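Dihydropteridine reductase (PDB 1OOE) probably catalyses the NADH- or NADPH-dependent reduction of quinonoid dihydrobiopterin to tetrahydrobiopterin, as a homodimeric member of the short-chain dehydrogenase/reductase family. Local coordinates at residues L114-L119 / S162-N167; Q72-F77 / H118-G123. One frame throughout, in Å; residues are numbered along the deposited sequence.

How the interactions relate
Both contacts form around the C-terminal end of helix 93-118, whose last residue, His118, and the following Leu119 belong to each of them. Along the chain, residues 72-77 come first, and interaction 2 closes the loop that runs through helix 93-118 and returns at residues 118-123. Interaction 1 closes the next loop, from 114-119 through strand 123-128 and helix 141-158 to residues 162-167. The two loops are consecutive, neither nested in the other, and overlap where the helix ends and the chain moves on; the centres of the two contacts are about 7 Å apart. Direct packing joins them as well, since Pro165 touches Lys120 and Pro121. Together they tie strand 73-78, helix 93-118 and the connection leading to strand 169-175.

Interaction 1 of 2, residues L114-L119 / S162-N167; sequences LATTHL and SGLPDN
The last turn of helix 93-118 lies beside an irregular loop, the two backbones coming closest at Thr116 and Leu164, whose CA atoms are 4.6 Å apart. The helical bond from Leu119 N to Ala115 O, 2.9 Å, persists to the residue at which the chain leaves helical geometry. Facing it, Gly163 has a positive phi of 119°, a conformation suited to glycine, and the loop then extends through Leu164 and Pro165. The contact between the segments is made by van der Waals packing. Thr116 presses its methyl group against the loop backbone, CG2 lying 3.3 Å from Gly163 O. Its chi1 of 61° sets CG2 anti to the carbonyl carbon and OG1 in the crowded position between N and C, where the hydroxyl is hydrogen-bonded to Lys113 O within the helix. Leu164 starts out away from the helix, but chi2 of -175° sends CD1 on anti to CA and turns the other branch, CD2, back to the helix, 3.8 Å from Ala115 CB and equally far from Thr116 CG2, touching two successive helix residues with a single methyl. Pro165 points its ring at the helix end. Its CG comes to 3.4 Å from Leu119 O and, more loosely, meets Leu119 CB, while CD approaches Ala115 O. Within the loop, Ser162 OG accepts a weak but straight bond from Leu164 N and is also hydrogen-bonded to Leu157 O, tying the loop to the end of helix 141-158. Ala88 of the second subunit packs on Thr116, and Pro138 of that subunit on Ser162, so the contact borders the dimer interface. The arrangement belongs to the Rossmann-type alpha/beta fold of the short-chain dehydrogenases, in which the loop between helix 141-158 and strand 169-175 packs against the C-terminal end of the neighbouring helix 93-118.

Interaction 2 of 2, residues Q72-F77 / H118-G123; sequences QVDGVF and HLKPGG
Lys120 and Asp74 reach across the strand pair and cross obliquely, joined at their tips by a salt bridge of 2.9 Å between Lys120 NZ and Asp74 OD2. The lysine leaves its backbone with CG in the crowded position between N and C (chi1 65°) and then runs extended, so that CG passes 3.4 Å from Val73 O and CE lies against the carboxylate. The ammonium group uses the anti lone pair of OD2; the other oxygen, OD1, is hydrogen-bonded to Lys5 N, which leaves the carboxylate gripped at both oxygens and probably favours its ionised form. Gln72, also extended beyond CG, crosses Lys120 at about a right angle. Its amide lies beside Lys120 CA and CB, and its CB rests 3.2 Å from His118 O. The backbones that carry these side chains form a short parallel bridge between Val73 and Leu119. Val73 N donates to His118 O over 2.9 Å, approaching from above the carbonyl plane, while Lys120 N donates to Val73 O at 3.0 Å, nearly along the C=O axis. Val73 and Leu119 project on the same face of this pair. The Leu119 branch CD1 slips in among the backbone of the first segment, 3.5 Å from Val73 O and 3.7 Å from Gly75 CA, with Val73 CG2 and Val76 CG2 loosely around it. A type II turn from Lys120 to Gly123, closed by Gly123 N bonding to Lys120 O, then redirects the chain into strand 123-128. The contact thus sits where helix 93-118 passes into the sheet: strand 73-78 lies between strands 4-9 and 123-128, with backbone bonds to both, while Leu68 of helix 53-68 packs on Val73 and His118, and Thr209 of helix 198-210 touches Asp74.

Interaction 1 of 2, residues L114-L119 / S162-N167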
loop_
_atom_site.group_PDB
_atom_site.type_symbol
_atom_site.label_atom_id
_atom_site.label_comp_id
_atom_site.label_asym_id
_atom_site.label_seq_id
_atom_site.Cartn_x
_atom_site.Cartn_y
_atom_site.Cartn_z
ATOM N N LEU A 114 5.278 10.903 -13.929
ATOM C CA LEU A 114 5.959 11.188 -15.189
ATOM C C LEU A 114 4.989 11.051 -16.358
ATOM O O LEU A 114 5.008 11.856 -17.289
ATOM C CB LEU A 114 7.145 10.235 -15.383
ATOM C CG LEU A 114 8.374 10.512 -14.513
ATOM C CD1 LEU A 114 9.341 9.330 -14.571
ATOM C CD2 LEU A 114 9.049 11.784 -14.991
ATOM N N ALA A 115 4.129 10.038 -16.296
ATOM C CA ALA A 115 3.158 9.792 -17.358
ATOM C C ALA A 115 2.135 10.915 -17.501
ATOM O O ALA A 115 1.806 11.325 -18.614
ATOM C CB ALA A 115 2.443 8.468 -17.110
ATOM N N THR A 116 1.619 11.408 -16.381
ATOM C CA THR A 116 0.632 12.479 -16.433
ATOM C C THR A 116 1.255 13.730 -17.037
ATOM O O THR A 116 0.560 14.568 -17.611
ATOM C CB THR A 116 0.080 12.813 -15.028
ATOM O OG1 THR A 116 1.148 13.249 -14.179
ATOM C CG2 THR A 116 -0.583 11.592 -14.415
ATOM N N THR A 117 2.576 13.826 -16.930
ATOM C CA THR A 117 3.314 14.971 -17.438
ATOM C C THR A 117 3.824 14.821 -18.871
ATOM O O THR A 117 3.679 15.727 -19.694
ATOM C CB THR A 117 4.561 15.270 -16.564
ATOM O OG1 THR A 117 4.184 15.402 -15.186
ATOM C CG2 THR A 117 5.232 16.551 -17.027
ATOM N N HIS A 118 4.407 13.664 -19.166
ATOM C CA HIS A 118 5.032 13.433 -20.460
ATOM C C HIS A 118 4.450 12.419 -21.441
ATOM O O HIS A 118 4.888 12.368 -22.586
ATOM C CB HIS A 118 6.496 13.074 -20.212
ATOM C CG HIS A 118 7.225 14.075 -19.374
ATOM N ND1 HIS A 118 7.563 15.326 -19.840
ATOM C CD2 HIS A 118 7.666 14.019 -18.095
ATOM C CE1 HIS A 118 8.181 15.999 -18.886
ATOM N NE2 HIS A 118 8.257 15.228 -17.815
ATOM N N LEU A 119 3.487 11.613 -21.015
ATOM C CA LEU A 119 2.922 10.605 -21.909
ATOM C C LEU A 119 1.973 11.195 -22.954
ATOM O O LEU A 119 1.090 11.987 -22.626
ATOM C CB LEU A 119 2.190 9.536 -21.092
ATOM C CG LEU A 119 1.725 8.262 -21.805
ATOM C CD1 LEU A 119 2.923 7.430 -22.275
ATOM C CD2 LEU A 119 0.874 7.446 -20.839
ATOM N N SER A 162 -7.967 10.787 -13.490
ATOM C CA SER A 162 -6.879 10.356 -12.619
ATOM C C SER A 162 -5.657 11.225 -12.887
ATOM O O SER A 162 -4.751 11.317 -12.063
ATOM C CB SER A 162 -6.511 8.913 -12.920
ATOM O OG SER A 162 -5.854 8.844 -14.175
ATOM N N GLY A 163 -5.631 11.849 -14.061
ATOM C CA GLY A 163 -4.505 12.685 -14.425
ATOM C C GLY A 163 -3.797 12.180 -15.670
ATOM O O GLY A 163 -3.024 12.912 -16.289
ATOM N N LEU A 164 -4.045 10.926 -16.038
ATOM C CA LEU A 164 -3.419 10.370 -17.234
ATOM C C LEU A 164 -4.059 11.015 -18.456
ATOM O O LEU A 164 -5.220 11.419 -18.417
ATOM C CB LEU A 164 -3.592 8.849 -17.289
ATOM C CG LEU A 164 -2.786 8.058 -16.251
ATOM C CD1 LEU A 164 -2.961 6.569 -16.497
ATOM C CD2 LEU A 164 -1.311 8.445 -16.333
ATOM N N PRO A 165 -3.308 11.120 -19.561
ATOM C CA PRO A 165 -3.855 11.735 -20.775
ATOM C C PRO A 165 -4.985 10.947 -21.426
ATOM O O PRO A 165 -5.138 9.746 -21.202
ATOM C CB PRO A 165 -2.627 11.867 -21.675
ATOM C CG PRO A 165 -1.793 10.698 -21.281
ATOM C CD PRO A 165 -1.914 10.690 -19.770
ATOM N N ASP A 166 -5.779 11.640 -22.235
ATOM C CA ASP A 166 -6.904 11.015 -22.919
ATOM C C ASP A 166 -6.500 9.835 -23.784
ATOM O O ASP A 166 -5.454 9.853 -24.440
ATOM C CB ASP A 166 -7.627 12.037 -23.801
ATOM C CG ASP A 166 -8.246 13.163 -23.004
ATOM O OD1 ASP A 166 -8.937 12.875 -22.005
ATOM O OD2 ASP A 166 -8.048 14.338 -23.385
ATOM N N ASN A 167 -7.342 8.806 -23.775
ATOM C CA ASN A 167 -7.129 7.616 -24.585
ATOM C C ASN A 167 -5.929 6.762 -24.189
ATOM O O ASN A 167 -5.611 5.790 -24.873
ATOM C CB ASN A 167 -7.009 8.023 -26.057
ATOM C CG ASN A 167 -8.249 8.742 -26.567
ATOM O OD1 ASN A 167 -8.168 9.578 -27.468
ATOM N ND2 ASN A 167 -9.401 8.411 -25.999
#

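Interaction 2 of 2, residues Q72-F77 / H118-G123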
loop_
_atom_site.group_PDB
_atom_site.type_symbol
_atom_site.label_atom_id
_atom_site.label_comp_id
_atom_site.label_asym_id
_atom_site.label_seq_id
_atom_site.Cartn_x
_atom_site.Cartn_y
_atom_site.Cartn_z
ATOM N N GLN A 72 7.211 14.355 -26.092
ATOM C CA GLN A 72 6.433 13.524 -25.180
ATOM C C GLN A 72 6.931 12.114 -25.439
ATOM O O GLN A 72 7.709 11.899 -26.361
ATOM C CB GLN A 72 4.941 13.605 -25.493
ATOM C CG GLN A 72 4.277 14.900 -25.065
ATOM C CD GLN A 72 2.836 14.979 -25.528
ATOM O OE1 GLN A 72 2.548 14.824 -26.715
ATOM N NE2 GLN A 72 1.922 15.220 -24.596
ATOM N N VAL A 73 6.495 11.155 -24.631
ATOM C CA VAL A 73 6.919 9.772 -24.825
ATOM C C VAL A 73 5.734 8.882 -25.192
ATOM O O VAL A 73 4.588 9.190 -24.862
ATOM C CB VAL A 73 7.607 9.205 -23.559
ATOM C CG1 VAL A 73 8.858 10.025 -23.235
ATOM C CG2 VAL A 73 6.640 9.211 -22.388
ATOM N N ASP A 74 6.018 7.778 -25.875
ATOM C CA ASP A 74 4.982 6.838 -26.298
ATOM C C ASP A 74 4.660 5.841 -25.192
ATOM O O ASP A 74 3.605 5.210 -25.198
ATOM C CB ASP A 74 5.429 6.084 -27.552
ATOM C CG ASP A 74 5.690 7.013 -28.722
ATOM O OD1 ASP A 74 6.754 7.666 -28.740
ATOM O OD2 ASP A 74 4.826 7.100 -29.616
ATOM N N GLY A 75 5.579 5.707 -24.243
ATOM C CA GLY A 75 5.360 4.788 -23.141
ATOM C C GLY A 75 6.308 5.004 -21.979
ATOM O O GLY A 75 7.415 5.523 -22.142
ATOM N N VAL A 76 5.839 4.630 -20.793
ATOM C CA VAL A 76 6.616 4.711 -19.558
ATOM C C VAL A 76 6.493 3.297 -18.992
ATOM O O VAL A 76 5.391 2.836 -18.707
ATOM C CB VAL A 76 6.000 5.732 -18.563
ATOM C CG1 VAL A 76 6.764 5.704 -17.239
ATOM C CG2 VAL A 76 6.053 7.135 -19.160
ATOM N N PHE A 77 7.620 2.604 -18.865
ATOM C CA PHE A 77 7.614 1.233 -18.362
ATOM C C PHE A 77 8.372 1.160 -17.044
ATOM O O PHE A 77 9.572 1.412 -17.005
ATOM C CB PHE A 77 8.269 0.297 -19.384
ATOM C CG PHE A 77 7.803 0.513 -20.804
ATOM C CD1 PHE A 77 6.448 0.647 -21.103
ATOM C CD2 PHE A 77 8.727 0.565 -21.844
ATOM C CE1 PHE A 77 6.021 0.830 -22.419
ATOM C CE2 PHE A 77 8.311 0.746 -23.165
ATOM C CZ PHE A 77 6.957 0.879 -23.452
ATOM N N HIS A 118 4.407 13.664 -19.166
ATOM C CA HIS A 118 5.032 13.433 -20.460
ATOM C C HIS A 118 4.450 12.419 -21.441
ATOM O O HIS A 118 4.888 12.368 -22.586
ATOM C CB HIS A 118 6.496 13.074 -20.212
ATOM C CG HIS A 118 7.225 14.075 -19.374
ATOM N ND1 HIS A 118 7.563 15.326 -19.840
ATOM C CD2 HIS A 118 7.666 14.019 -18.095
ATOM C CE1 HIS A 118 8.181 15.999 -18.886
ATOM N NE2 HIS A 118 8.257 15.228 -17.815
ATOM N N LEU A 119 3.487 11.613 -21.015
ATOM C CA LEU A 119 2.922 10.605 -21.909
ATOM C C LEU A 119 1.973 11.195 -22.954
ATOM O O LEU A 119 1.090 11.987 -22.626
ATOM C CB LEU A 119 2.190 9.536 -21.092
ATOM C CG LEU A 119 1.725 8.262 -21.805
ATOM C CD1 LEU A 119 2.923 7.430 -22.275
ATOM C CD2 LEU A 119 0.874 7.446 -20.839
ATOM N N LYS A 120 2.167 10.810 -24.213
ATOM C CA LYS A 120 1.318 11.296 -25.301
ATOM C C LYS A 120 -0.096 10.750 -25.146
ATOM O O LYS A 120 -0.305 9.691 -24.544
ATOM C CB LYS A 120 1.862 10.833 -26.657
ATOM C CG LYS A 120 1.793 9.306 -26.816
ATOM C CD LYS A 120 1.761 8.855 -28.271
ATOM C CE LYS A 120 1.846 7.341 -28.391
ATOM N NZ LYS A 120 1.904 6.904 -29.813
ATOM N N PRO A 121 -1.098 11.478 -25.665
ATOM C CA PRO A 121 -2.460 10.959 -25.540
ATOM C C PRO A 121 -2.474 9.620 -26.271
ATOM O O PRO A 121 -1.873 9.486 -27.340
ATOM C CB PRO A 121 -3.292 12.024 -26.248
ATOM C CG PRO A 121 -2.545 13.279 -25.906
ATOM C CD PRO A 121 -1.109 12.869 -26.157
ATOM N N GLY A 122 -3.132 8.627 -25.685
ATOM C CA GLY A 122 -3.179 7.314 -26.303
ATOM C C GLY A 122 -1.953 6.466 -25.996
ATOM O O GLY A 122 -1.842 5.340 -26.474
ATOM N N GLY A 123 -1.030 7.001 -25.200
ATOM C CA GLY A 123 0.177 6.263 -24.863
ATOM C C GLY A 123 -0.036 5.167 -23.838
ATOM O O GLY A 123 -1.155 4.957 -23.378
#